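PDB 4AZI: beta-n-acetylhexosaminidase from Streptococcus pneumoniae, which hydrolyses terminal beta-linked N-acetylglucosamine residues from glycans, as an exo-acting family 20 glycoside hydrolase. Local coordinates for residues I60-G64 against K65-S69; M156-V159 against K160-G164; V126-K130 against L131-N135. The protein carries 2 engineered substitutions. One frame throughout, in Å; residues are numbered along the deposited sequence. Where two conformers were deposited one is given.

Interaction 1 of 3, residues I60-G64 against K65-S69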
ATOM      1  N   ILE A  60      24.134   6.394   2.554  1.00 15.06           N
ATOM      2  CA  ILE A  60      24.088   4.997   2.134  1.00 15.23           C
ATOM      3  C   ILE A  60      25.492   4.414   2.077  1.00 15.63           C
ATOM      4  O   ILE A  60      26.407   5.029   1.525  1.00 15.88           O
ATOM      5  CB  ILE A  60      23.396   4.840   0.747  1.00 14.81           C
ATOM      6  CG1 ILE A  60      21.920   5.266   0.790  1.00 14.75           C
ATOM      7  CG2 ILE A  60      23.540   3.421   0.209  1.00 15.11           C
ATOM      8  CD1 ILE A  60      21.055   4.517   1.781  1.00 14.64           C
ATOM      9  N   THR A  61      25.655   3.226   2.649  1.00 16.21           N
ATOM     10  CA  THR A  61      26.890   2.472   2.507  1.00 16.80           C
ATOM     11  C   THR A  61      26.629   1.186   1.731  1.00 16.68           C
ATOM     12  O   THR A  61      25.808   0.376   2.130  1.00 16.47           O
ATOM     13  CB  THR A  61      27.498   2.137   3.877  1.00 17.45           C
ATOM     14  OG1 THR A  61      27.610   3.339   4.628  1.00 17.78           O
ATOM     15  CG2 THR A  61      28.885   1.521   3.725  1.00 17.67           C
ATOM     16  N   ALA A  62      27.339   1.031   0.616  1.00 17.22           N
ATOM     17  CA  ALA A  62      27.236  -0.134  -0.257  1.00 17.90           C
ATOM     18  C   ALA A  62      28.416  -0.127  -1.218  1.00 18.49           C
ATOM     19  O   ALA A  62      28.976   0.931  -1.520  1.00 19.03           O
ATOM     20  CB  ALA A  62      25.929  -0.111  -1.041  1.00 17.58           C
ATOM     21  N   ASN A  63      28.785  -1.309  -1.695  1.00 18.73           N
ATOM     22  CA  ASN A  63      29.815  -1.452  -2.721  1.00 19.42           C
ATOM     23  C   ASN A  63      31.185  -0.966  -2.259  1.00 19.25           C
ATOM     24  O   ASN A  63      31.977  -0.488  -3.071  1.00 19.03           O
ATOM     25  CB  ASN A  63      29.396  -0.728  -4.006  1.00 19.38           C
ATOM     26  CG  ASN A  63      28.125  -1.295  -4.603  1.00 19.10           C
ATOM     27  OD1 ASN A  63      27.986  -2.507  -4.741  1.00 19.27           O
ATOM     28  ND2 ASN A  63      27.196  -0.422  -4.969  1.00 18.65           N
ATOM     29  N   GLY A  64      31.439  -1.080  -0.957  1.00 19.32           N
ATOM     30  CA  GLY A  64      32.719  -0.688  -0.357  1.00 19.28           C
ATOM     31  C   GLY A  64      32.897   0.800  -0.115  1.00 19.72           C
ATOM     32  O   GLY A  64      33.955   1.237   0.349  1.00 19.43           O
ATOM     33  N   LYS A  65      31.859   1.582  -0.402  1.00 19.29           N
ATOM     34  CA  LYS A  65      31.943   3.031  -0.263  1.00 19.25           C
ATOM     35  C   LYS A  65      30.708   3.619   0.408  1.00 18.42           C
ATOM     36  O   LYS A  65      29.750   2.903   0.700  1.00 17.84           O
ATOM     37  CB  LYS A  65      32.160   3.682  -1.635  1.00 20.34           C
ATOM     38  CG  LYS A  65      31.023   3.467  -2.623  1.00 21.27           C
ATOM     39  CD  LYS A  65      30.961   4.584  -3.656  1.00 22.05           C
ATOM     40  CE  LYS A  65      32.062   4.464  -4.701  1.00 22.76           C
ATOM     41  NZ  LYS A  65      32.039   3.145  -5.394  1.00 23.63           N
ATOM     42  N   THR A  66      30.758   4.920   0.689  0.50 18.16           N
ATOM     43  CA  THR A  66      29.596   5.630   1.199  0.50 17.81           C
ATOM     44  C   THR A  66      29.147   6.700   0.234  0.50 17.66           C
ATOM     45  O   THR A  66      29.962   7.342  -0.431  0.50 17.61           O
ATOM     46  CB  THR A  66      29.837   6.279   2.577  0.50 17.98           C
ATOM     47  OG1 THR A  66      30.822   7.317   2.467  0.50 17.52           O
ATOM     48  CG2 THR A  66      30.291   5.238   3.566  0.50 17.78           C
ATOM     49  N   TYR A  67      27.835   6.871   0.165  1.00 17.23           N
ATOM     50  CA  TYR A  67      27.229   7.945  -0.597  1.00 16.91           C
ATOM     51  C   TYR A  67      26.643   8.877   0.448  1.00 17.00           C
ATOM     52  O   TYR A  67      25.800   8.469   1.258  1.00 16.96           O
ATOM     53  CB  TYR A  67      26.141   7.407  -1.545  1.00 16.66           C
ATOM     54  CG  TYR A  67      26.580   6.214  -2.394  1.00 16.56           C
ATOM     55  CD1 TYR A  67      26.684   4.942  -1.833  1.00 16.89           C
ATOM     56  CD2 TYR A  67      26.899   6.361  -3.745  1.00 16.58           C
ATOM     57  CE1 TYR A  67      27.090   3.851  -2.584  1.00 16.88           C
ATOM     58  CE2 TYR A  67      27.302   5.267  -4.515  1.00 16.95           C
ATOM     59  CZ  TYR A  67      27.397   4.017  -3.922  1.00 17.14           C
ATOM     60  OH  TYR A  67      27.792   2.910  -4.645  1.00 17.92           O
ATOM     61  N   ALA A  68      27.134  10.113   0.450  1.00 16.86           N
ATOM     62  CA  ALA A  68      26.777  11.115   1.461  1.00 17.07           C
ATOM     63  C   ALA A  68      25.306  11.506   1.385  1.00 17.07           C
ATOM     64  O   ALA A  68      24.717  11.509   0.301  1.00 17.52           O
ATOM     65  CB  ALA A  68      27.663  12.340   1.315  1.00 16.95           C
ATOM     66  N   SER A  69      24.726  11.845   2.533  1.00 16.92           N
ATOM     67  CA  SER A  69      23.301  12.183   2.619  1.00 17.02           C
ATOM     68  C   SER A  69      22.826  13.246   1.626  1.00 17.10           C
ATOM     69  O   SER A  69      21.809  13.047   0.975  1.00 16.63           O
ATOM     70  CB  SER A  69      22.901  12.577   4.045  1.00 16.82           C
ATOM     71  OG  SER A  69      21.512  12.889   4.118  1.00 16.54           O
TER
HETATM   72  O   HOH W   1      33.608   0.759  -5.709  1.00 29.44           O
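Tyr67 carries its CG anti to its own carbonyl carbon (chi1 -49°), which lays the ring alongside the partner strand, past Ile60 and toward Ala62. Ile60 has CG2 anti to its backbone N, and this methyl meets the ring of Tyr67 at CD1, 4.0 Å away. The carbonyl O of Ile60 lies at the ring edge, in its plane. Beyond Ala62 the phenol OH of Tyr67 receives a weak bond from Asn63 ND2 at 3.4 Å. The amide and ring planes stand 80° apart.

These residues form a two-stranded antiparallel hairpin. Ile60 and Tyr67 are a hydrogen-bonded pair, and Tyr67 N reaches Ile60 O at 2.7 Å. Thr61 and Thr66 are a non-hydrogen-bonded pair. They lie side by side on the other face, although Thr66 adopts two conformers. A type I' turn from Ala62 to Lys65 joins the strands, with Asn63 and Gly64 at its corners. A water accepts from Lys65 NZ at 2.9 Å and gives a weak bond to Asn63 O.

The Ile60 and Tyr67 face packs on helix 153-170. Phe158 meets the Tyr67 ring edge-to-face, and Asn63 ND2 bonds to Glu154 O. Helix 69-83 follows directly after Ala68, its N-cap residue.

Interaction 2 of 3, residues M156-V159 against K160-G164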
ATOM      1  N   MET A 156      22.108  -3.241  -7.419  1.00 15.16           N
ATOM      2  CA  MET A 156      21.427  -4.111  -6.454  1.00 15.70           C
ATOM      3  C   MET A 156      21.913  -3.872  -5.021  1.00 15.08           C
ATOM      4  O   MET A 156      21.108  -3.798  -4.091  1.00 14.42           O
ATOM      5  CB  MET A 156      21.655  -5.587  -6.820  1.00 16.59           C
ATOM      6  CG  MET A 156      21.072  -6.006  -8.161  1.00 18.20           C
ATOM      7  SD  MET A 156      19.389  -6.625  -8.022  1.00 20.88           S
ATOM      8  CE  MET A 156      19.722  -8.352  -7.680  1.00 19.89           C
ATOM      9  N   ASN A 157      23.230  -3.748  -4.845  1.00 14.62           N
ATOM     10  CA  ASN A 157      23.776  -3.469  -3.520  1.00 14.57           C
ATOM     11  C   ASN A 157      23.296  -2.119  -3.025  1.00 13.96           C
ATOM     12  O   ASN A 157      22.926  -1.975  -1.859  1.00 13.68           O
ATOM     13  CB  ASN A 157      25.302  -3.573  -3.495  1.00 14.94           C
ATOM     14  CG  ASN A 157      25.789  -5.014  -3.508  1.00 15.49           C
ATOM     15  OD1 ASN A 157      25.054  -5.925  -3.154  1.00 15.40           O
ATOM     16  ND2 ASN A 157      27.037  -5.219  -3.910  1.00 16.05           N
ATOM     17  N   PHE A 158      23.253  -1.145  -3.926  1.00 13.78           N
ATOM     18  CA  PHE A 158      22.766   0.182  -3.560  1.00 13.58           C
ATOM     19  C   PHE A 158      21.292   0.194  -3.162  1.00 13.34           C
ATOM     20  O   PHE A 158      20.936   0.702  -2.097  1.00 13.82           O
ATOM     21  CB  PHE A 158      22.989   1.194  -4.671  1.00 13.61           C
ATOM     22  CG  PHE A 158      22.652   2.586  -4.260  1.00 13.79           C
ATOM     23  CD1 PHE A 158      23.592   3.368  -3.604  1.00 13.92           C
ATOM     24  CD2 PHE A 158      21.380   3.101  -4.485  1.00 13.84           C
ATOM     25  CE1 PHE A 158      23.278   4.650  -3.199  1.00 14.34           C
ATOM     26  CE2 PHE A 158      21.057   4.380  -4.082  1.00 14.01           C
ATOM     27  CZ  PHE A 158      22.010   5.156  -3.437  1.00 14.33           C
ATOM     28  N   VAL A 159      20.441  -0.345  -4.027  1.00 12.79           N
ATOM     29  CA  VAL A 159      18.998  -0.334  -3.788  1.00 12.64           C
ATOM     30  C   VAL A 159      18.638  -1.043  -2.486  1.00 12.50           C
ATOM     31  O   VAL A 159      17.874  -0.507  -1.694  1.00 12.00           O
ATOM     32  CB  VAL A 159      18.219  -0.895  -4.991  1.00 12.69           C
ATOM     33  CG1 VAL A 159      16.749  -1.085  -4.657  1.00 12.60           C
ATOM     34  CG2 VAL A 159      18.358   0.060  -6.169  1.00 12.26           C
ATOM     35  N   LYS A 160      19.214  -2.227  -2.264  1.00 12.36           N
ATOM     36  CA  LYS A 160      19.004  -2.976  -1.030  1.00 12.53           C
ATOM     37  C   LYS A 160      19.355  -2.172   0.221  1.00 11.92           C
ATOM     38  O   LYS A 160      18.632  -2.226   1.219  1.00 11.51           O
ATOM     39  CB  LYS A 160      19.812  -4.274  -1.028  1.00 13.14           C
ATOM     40  CG  LYS A 160      19.272  -5.347  -1.952  1.00 14.34           C
ATOM     41  CD  LYS A 160      20.003  -6.653  -1.716  1.00 14.79           C
ATOM     42  CE  LYS A 160      20.482  -7.266  -3.016  1.00 15.46           C
ATOM     43  NZ  LYS A 160      21.214  -8.544  -2.765  1.00 15.65           N
ATOM     44  N   ALA A 161      20.477  -1.452   0.164  1.00 11.51           N
ATOM     45  CA  ALA A 161      20.904  -0.606   1.268  1.00 11.45           C
ATOM     46  C   ALA A 161      19.903   0.525   1.484  1.00 11.22           C
ATOM     47  O   ALA A 161      19.524   0.796   2.624  1.00 11.06           O
ATOM     48  CB  ALA A 161      22.306  -0.047   1.019  1.00 11.68           C
ATOM     49  N   LEU A 162      19.467   1.156   0.388  1.00 10.89           N
ATOM     50  CA  LEU A 162      18.457   2.231   0.426  1.00 10.79           C
ATOM     51  C   LEU A 162      17.141   1.761   1.040  1.00 10.78           C
ATOM     52  O   LEU A 162      16.596   2.408   1.931  1.00 10.76           O
ATOM     53  CB  LEU A 162      18.202   2.795  -0.976  1.00 10.67           C
ATOM     54  CG  LEU A 162      17.214   3.970  -1.051  1.00 10.67           C
ATOM     55  CD1 LEU A 162      17.733   5.143  -0.233  1.00 10.60           C
ATOM     56  CD2 LEU A 162      16.989   4.378  -2.502  1.00 10.83           C
ATOM     57  N   ILE A 163      16.636   0.626   0.569  1.00 10.86           N
ATOM     58  CA  ILE A 163      15.395   0.074   1.125  1.00 10.93           C
ATOM     59  C   ILE A 163      15.558  -0.329   2.592  1.00 10.96           C
ATOM     60  O   ILE A 163      14.616  -0.208   3.373  1.00 10.88           O
ATOM     61  CB  ILE A 163      14.820  -1.055   0.249  1.00 10.92           C
ATOM     62  CG1 ILE A 163      14.170  -0.425  -0.986  1.00 10.62           C
ATOM     63  CG2 ILE A 163      13.778  -1.864   1.012  1.00 10.47           C
ATOM     64  CD1 ILE A 163      14.115  -1.337  -2.178  1.00 11.41           C
ATOM     65  N   GLY A 164      16.756  -0.789   2.949  1.00 11.44           N
ATOM     66  CA  GLY A 164      17.131  -1.026   4.350  1.00 11.91           C
ATOM     67  C   GLY A 164      16.960   0.195   5.244  1.00 12.24           C
ATOM     68  O   GLY A 164      16.409   0.094   6.348  1.00 12.02           O
TER
HETATM   69  O   HOH W   2      23.400  -7.616  -4.494  1.00 23.58           O
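Val159 and Ile163 lie side by side one turn apart, and Val159 CG1 touches Ile163 CD1 at 3.6 Å. Val159 has CG1 anti to its backbone N (chi1 171°), which turns this methyl toward the next turn. Phe158 and Leu162 make a looser pair, with CE2 of the Phe158 ring 4.4 Å from Leu162 CD2. Lys160 runs back over the preceding turn. Its CG sits 3.2 Å from Met156 O, and its CE passes 4.3 Å from Met156 CB. At its end, Lys160 NZ donates to a water at 2.9 Å. That water donates to Asn157 OD1 at 2.7 Å and so bridges the two polar ends.

The backbone beneath is regular alpha helix, part of helix 153-170. This helix belongs to the family 20 TIM-barrel domain and leads into barrel strand 176-180. Four i to i+4 bonds span the segments, beginning with Lys160 N to Met156 O. Ile163 N to Val159 O, at 2.8 Å, is the last of them.

Further out, Asn157 ND2 donates to Asn63 OD1 of the hairpin. Tyr209 of helix 203-219 touches Met156, Val159 and Lys160. On another side, Ile60 of strand 60-62 packs on Phe158, Ala161 and Leu162.

Interaction 3 of 3, residues V126-K130 against L131-N135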
ATOM      1  N   VAL A 126      17.648   6.770 -12.136  1.00 13.74           N
ATOM      2  CA  VAL A 126      18.307   8.030 -12.472  1.00 13.81           C
ATOM      3  C   VAL A 126      19.151   8.531 -11.296  1.00 13.78           C
ATOM      4  O   VAL A 126      20.259   9.054 -11.489  1.00 13.69           O
ATOM      5  CB  VAL A 126      17.265   9.100 -12.891  1.00 13.92           C
ATOM      6  CG1 VAL A 126      17.918  10.459 -13.107  1.00 13.95           C
ATOM      7  CG2 VAL A 126      16.518   8.652 -14.148  1.00 13.94           C
ATOM      8  N   ALA A 127      18.628   8.371 -10.082  1.00 13.64           N
ATOM      9  CA  ALA A 127      19.368   8.731  -8.879  1.00 13.55           C
ATOM     10  C   ALA A 127      20.698   7.981  -8.826  1.00 13.73           C
ATOM     11  O   ALA A 127      21.746   8.579  -8.546  1.00 13.92           O
ATOM     12  CB  ALA A 127      18.540   8.455  -7.631  1.00 13.52           C
ATOM     13  N   MET A 128      20.660   6.683  -9.118  1.00 13.26           N
ATOM     14  CA  MET A 128      21.875   5.872  -9.103  1.00 13.69           C
ATOM     15  C   MET A 128      22.897   6.354 -10.149  1.00 14.08           C
ATOM     16  O   MET A 128      24.090   6.407  -9.862  1.00 13.69           O
ATOM     17  CB  MET A 128      21.551   4.389  -9.281  1.00 13.33           C
ATOM     18  CG  MET A 128      20.973   3.724  -8.028  1.00 13.63           C
ATOM     19  SD  MET A 128      20.956   1.916  -8.124  1.00 14.13           S
ATOM     20  CE  MET A 128      19.527   1.667  -9.176  1.00 14.24           C
ATOM     21  N   GLU A 129      22.423   6.730 -11.339  1.00 14.77           N
ATOM     22  CA  GLU A 129      23.295   7.303 -12.383  1.00 15.74           C
ATOM     23  C   GLU A 129      23.903   8.645 -11.971  1.00 16.82           C
ATOM     24  O   GLU A 129      25.040   8.954 -12.329  1.00 17.29           O
ATOM     25  CB  GLU A 129      22.546   7.475 -13.708  1.00 15.35           C
ATOM     26  CG  GLU A 129      22.068   6.179 -14.343  1.00 15.05           C
ATOM     27  CD  GLU A 129      21.393   6.388 -15.693  1.00 15.23           C
ATOM     28  OE1 GLU A 129      20.788   7.459 -15.916  1.00 14.85           O
ATOM     29  OE2 GLU A 129      21.471   5.472 -16.540  1.00 14.74           O
ATOM     30  N   LYS A 130      23.142   9.448 -11.228  1.00 18.07           N
ATOM     31  CA  LYS A 130      23.657  10.717 -10.710  1.00 19.12           C
ATOM     32  C   LYS A 130      24.720  10.477  -9.634  1.00 19.38           C
ATOM     33  O   LYS A 130      25.598  11.313  -9.422  1.00 20.07           O
ATOM     34  CB  LYS A 130      22.526  11.599 -10.168  1.00 19.75           C
ATOM     35  CG  LYS A 130      21.522  12.086 -11.200  1.00 20.29           C
ATOM     36  CD  LYS A 130      22.127  13.083 -12.179  1.00 21.68           C
ATOM     37  CE  LYS A 130      21.058  13.653 -13.101  1.00 22.19           C
ATOM     38  NZ  LYS A 130      21.592  14.748 -13.964  1.00 22.27           N
ATOM     39  N   LEU A 131      24.651   9.327  -8.988  1.00 18.85           N
ATOM     40  CA  LEU A 131      25.627   8.950  -7.971  1.00 18.25           C
ATOM     41  C   LEU A 131      26.776   8.112  -8.535  1.00 17.95           C
ATOM     42  O   LEU A 131      27.612   7.627  -7.785  1.00 17.66           O
ATOM     43  CB  LEU A 131      24.935   8.219  -6.808  1.00 18.23           C
ATOM     44  CG  LEU A 131      23.895   9.035  -6.028  1.00 18.13           C
ATOM     45  CD1 LEU A 131      22.961   8.135  -5.233  1.00 18.09           C
ATOM     46  CD2 LEU A 131      24.567  10.071  -5.127  1.00 17.88           C
ATOM     47  N   GLY A 132      26.816   7.940  -9.852  1.00 17.87           N
ATOM     48  CA  GLY A 132      27.945   7.282 -10.506  1.00 17.21           C
ATOM     49  C   GLY A 132      27.791   5.787 -10.714  1.00 17.51           C
ATOM     50  O   GLY A 132      28.761   5.098 -11.046  1.00 16.60           O
ATOM     51  N   ILE A 133      26.570   5.287 -10.525  1.00 17.07           N
ATOM     52  CA  ILE A 133      26.264   3.881 -10.776  1.00 17.45           C
ATOM     53  C   ILE A 133      25.724   3.800 -12.206  1.00 17.74           C
ATOM     54  O   ILE A 133      24.562   4.153 -12.464  1.00 17.30           O
ATOM     55  CB  ILE A 133      25.246   3.327  -9.749  1.00 17.29           C
ATOM     56  CG1 ILE A 133      25.820   3.403  -8.325  1.00 17.49           C
ATOM     57  CG2 ILE A 133      24.861   1.886 -10.080  1.00 17.77           C
ATOM     58  CD1 ILE A 133      24.763   3.487  -7.232  1.00 17.70           C
ATOM     59  N   LYS A 134      26.579   3.367 -13.132  1.00 18.05           N
ATOM     60  CA  LYS A 134      26.230   3.328 -14.559  1.00 18.70           C
ATOM     61  C   LYS A 134      25.399   2.100 -14.899  1.00 18.41           C
ATOM     62  O   LYS A 134      25.600   1.025 -14.323  1.00 18.57           O
ATOM     63  CB  LYS A 134      27.489   3.314 -15.442  1.00 19.57           C
ATOM     64  CG  LYS A 134      28.411   4.517 -15.306  1.00 20.53           C
ATOM     65  CD  LYS A 134      29.654   4.326 -16.164  1.00 21.55           C
ATOM     66  CE  LYS A 134      30.633   5.476 -15.989  1.00 22.46           C
ATOM     67  NZ  LYS A 134      30.124   6.753 -16.574  1.00 23.04           N
ATOM     68  N   ASN A 135      24.498   2.260 -15.866  1.00 18.13           N
ATOM     69  CA  ASN A 135      23.678   1.158 -16.382  1.00 17.69           C
ATOM     70  C   ASN A 135      22.921   0.361 -15.306  1.00 16.75           C
ATOM     71  O   ASN A 135      23.022  -0.868 -15.260  1.00 16.61           O
ATOM     72  CB  ASN A 135      24.543   0.205 -17.220  1.00 18.32           C
ATOM     73  CG  ASN A 135      25.253   0.911 -18.353  1.00 19.06           C
ATOM     74  OD1 ASN A 135      26.479   0.850 -18.467  1.00 20.37           O
ATOM     75  ND2 ASN A 135      24.491   1.601 -19.187  1.00 18.52           N
TER
HETATM   76  O   HOH W   3      23.967   4.778 -16.934  1.00 19.13           O
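Met128 and Ile133 make the apolar, closely packed part of this helix end. Their CB atoms are 3.9 Å apart, and Ile133 CD1 reaches both CB and CG of Met128. In Ile133, with CG1 anti to the carbonyl carbon (chi1 -62°) and CD1 extended from it, the end reaches back to Met128. Its CB also lies 3.3 Å from Met128 O, the same oxygen that its backbone N binds. Leu131 turns back in a similar way, and its CG sits 3.3 Å from Ala127 O. Met128 and Leu131 both pack on Phe158 of helix 153-170. Leu131 and Ile133 also touch Tyr67 of strand 65-67.

The backbone explains how two apolar residues come round to this side. Helix 122-130 ends in a Schellman motif, with Gly132 as the C-prime residue. Ile133 N donates to Met128 O at 2.8 Å, with an N-H...O angle of 156°. Gly132 N gives a weaker bond to Glu129 O at 3.2 Å. Gly132 has a positive phi of 93°, the left-handed turn that closes the motif. Leu131 N divides its hydrogen between Ala127 O and Met128 O, and both bonds are weak.

The opposite character appears at Glu129 and Asn135, which are exposed. Here the polar groups meet through water rather than directly. Glu129 extends beyond CG, and its OE2 accepts from a water at 2.6 Å. The same water accepts from Asn135 N at 2.8 Å. Glu129 OE2 has a second partner in Gln137 NE2, just past the loop, so the carboxylate is tied to the following chain from two points. Lys130 is exposed as well; its chain bends at chi2 and leads away from the loop, alongside Ala75 and Glu78 of helix 69-83.

How the interactions relate
Along the chain, interaction 1 comes first and closes the tight hairpin 60-67, between barrel strand 41-45 and helix 69-83. Interaction 3 follows at 126-135, where the helix after barrel strand 110-117 ends and turns back. Interaction 2 is last, within helix 153-170, which leads on to barrel strand 176-180. All three are local and lie in series; none nests in or crosses another. They meet in space around Phe158. Its ring packs on Ile60 and Tyr67 of interaction 1 and on Met128, Leu131 and Ile133 of interaction 3. The hairpin and the helix end are thereby both joined to helix 153-170, on one side of the barrel.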